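PDB 5XE2: endoribonuclease MazF4 from Mycobacterium tuberculosis, which acts as the toxin of a type II toxin-antitoxin pair, an mRNA interferase that cleaves single-stranded mRNA between the first two bases of UCGCU. Local coordinates for the interface of chains A and B. Sequence-based numbering; all coordinates share one arbitrary frame. Chains: chain A/B, Endoribonuclease MazF4.

The interface of chains A and B. Residues chain A 39, 71, 98, 102, 104; chain B 39, 71, 98, 102, 104.
Strand 70-75 and the loop after helix 88-101 meet their own copies about a two-fold axis between chains A and B, while strand 37-44 and the helix meet the partner's loop; at the centre A:Leu102 and B:Leu102 touch tip to tip. Residues that lie on such an axis meet their own copies, and three layers here show how. In the middle layer, CD1 of A:Leu102 lies 3.3 Å from CD1 of B:Leu102, closer than methyl groups normally sit. The other branch of each leucine serves a second purpose: CD2 of A:Leu102 turns to CG1 of B:Val39 at 3.9 Å, the two side chains crossing at about a right angle. CG1, anti to the backbone N (chi1 176°), is the valine branch that receives it. Further along the axis, at the strand end, A:Ile71 crosses B:Ile71 obliquely, and their branch methyls CG2 press together at 3.4 Å, again closely fitted. A chi1 of -57° sets CG2 anti to the backbone N, and that branch meets the partner. At the opposite end A:Leu104 and B:Leu104 point at each other, CD1 to CD1 at 3.7 Å. This patch is wholly apolar across the boundary, so its grip rests on shape fit and burial of methyl groups. MazF-family toxins commonly work as dimers, and this pairing is plausibly the functional one. Beside the Leu104 pair, CD2 of A:Leu104 rests 4.2 Å from CD1 of B:Leu98, on the partner's helix.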
loop_
_atom_site.group_PDB
_atom_site.type_symbol
_atom_site.label_atom_id
_atom_site.label_comp_id
_atom_site.label_asym_id
_atom_site.label_seq_id
_atom_site.Cartn_x
_atom_site.Cartn_y
_atom_site.Cartn_z
ATOM N N VAL A 39 -4.394 -1.244 6.268
ATOM C CA VAL A 39 -4.004 -1.433 4.883
ATOM C C VAL A 39 -4.050 -2.924 4.581
ATOM O O VAL A 39 -3.644 -3.753 5.406
ATOM C CB VAL A 39 -2.622 -0.836 4.574
ATOM C CG1 VAL A 39 -2.203 -1.140 3.143
ATOM C CG2 VAL A 39 -2.650 0.664 4.796
ATOM N N ILE A 71 -3.002 -2.572 -3.305
ATOM C CA ILE A 71 -2.888 -2.193 -1.906
ATOM C C ILE A 71 -3.901 -1.083 -1.636
ATOM O O ILE A 71 -3.930 -0.077 -2.351
ATOM C CB ILE A 71 -1.452 -1.719 -1.563
ATOM C CG1 ILE A 71 -0.407 -2.795 -1.900
ATOM C CG2 ILE A 71 -1.329 -1.378 -0.082
ATOM C CD1 ILE A 71 0.982 -2.250 -2.179
ATOM N N LEU A 98 5.157 -7.384 -1.631
ATOM C CA LEU A 98 4.871 -5.988 -1.283
ATOM C C LEU A 98 6.059 -5.054 -1.543
ATOM O O LEU A 98 5.891 -3.974 -2.113
ATOM C CB LEU A 98 4.456 -5.882 0.183
ATOM C CG LEU A 98 3.098 -6.446 0.597
ATOM C CD1 LEU A 98 3.018 -6.516 2.109
ATOM C CD2 LEU A 98 1.963 -5.595 0.042
ATOM N N LEU A 102 6.084 -1.975 -4.410
ATOM C CA LEU A 102 6.370 -0.593 -4.011
ATOM C C LEU A 102 7.803 -0.107 -4.288
ATOM O O LEU A 102 8.228 0.905 -3.722
ATOM C CB LEU A 102 6.061 -0.443 -2.521
ATOM C CG LEU A 102 4.592 -0.685 -2.159
ATOM C CD1 LEU A 102 4.447 -1.029 -0.691
ATOM C CD2 LEU A 102 3.763 0.531 -2.497
ATOM N N LEU A 104 10.786 -0.959 -3.399
ATOM C CA LEU A 104 11.686 -0.792 -2.263
ATOM C C LEU A 104 12.995 -1.520 -2.559
ATOM O O LEU A 104 12.994 -2.501 -3.307
ATOM C CB LEU A 104 11.058 -1.337 -0.982
ATOM C CG LEU A 104 9.661 -0.783 -0.631
ATOM C CD1 LEU A 104 9.152 -1.418 0.647
ATOM C CD2 LEU A 104 9.679 0.728 -0.488
ATOM N N VAL B 39 -0.186 2.668 -7.279
ATOM C CA VAL B 39 -0.327 2.779 -5.839
ATOM C C VAL B 39 0.332 4.080 -5.403
ATOM O O VAL B 39 1.403 4.450 -5.901
ATOM C CB VAL B 39 0.261 1.570 -5.095
ATOM C CG1 VAL B 39 0.187 1.767 -3.589
ATOM C CG2 VAL B 39 -0.488 0.312 -5.489
ATOM N N ILE B 71 -2.118 4.163 2.175
ATOM C CA ILE B 71 -1.699 3.619 0.893
ATOM C C ILE B 71 -2.954 3.214 0.122
ATOM O O ILE B 71 -3.797 2.478 0.645
ATOM C CB ILE B 71 -0.754 2.404 1.076
ATOM C CG1 ILE B 71 0.481 2.772 1.916
ATOM C CG2 ILE B 71 -0.275 1.877 -0.273
ATOM C CD1 ILE B 71 1.114 1.599 2.642
ATOM N N LEU B 98 7.226 3.535 4.366
ATOM C CA LEU B 98 6.389 2.488 3.769
ATOM C C LEU B 98 6.669 1.098 4.354
ATOM O O LEU B 98 5.737 0.359 4.681
ATOM C CB LEU B 98 6.587 2.449 2.256
ATOM C CG LEU B 98 6.041 3.605 1.421
ATOM C CD1 LEU B 98 6.602 3.526 0.015
ATOM C CD2 LEU B 98 4.517 3.580 1.389
ATOM N N LEU B 102 3.911 -1.132 6.618
ATOM C CA LEU B 102 3.528 -2.483 6.197
ATOM C C LEU B 102 4.227 -3.633 6.945
ATOM O O LEU B 102 4.213 -4.772 6.470
ATOM C CB LEU B 102 3.790 -2.619 4.697
ATOM C CG LEU B 102 2.966 -1.664 3.829
ATOM C CD1 LEU B 102 3.610 -1.476 2.471
ATOM C CD2 LEU B 102 1.556 -2.184 3.672
ATOM N N LEU B 104 7.258 -4.649 7.384
ATOM C CA LEU B 104 8.277 -5.413 6.672
ATOM C C LEU B 104 9.534 -5.483 7.534
ATOM O O LEU B 104 9.777 -4.577 8.336
ATOM C CB LEU B 104 8.597 -4.773 5.323
ATOM C CG LEU B 104 7.390 -4.517 4.396
ATOM C CD1 LEU B 104 7.847 -3.866 3.107
ATOM C CD2 LEU B 104 6.638 -5.800 4.091
#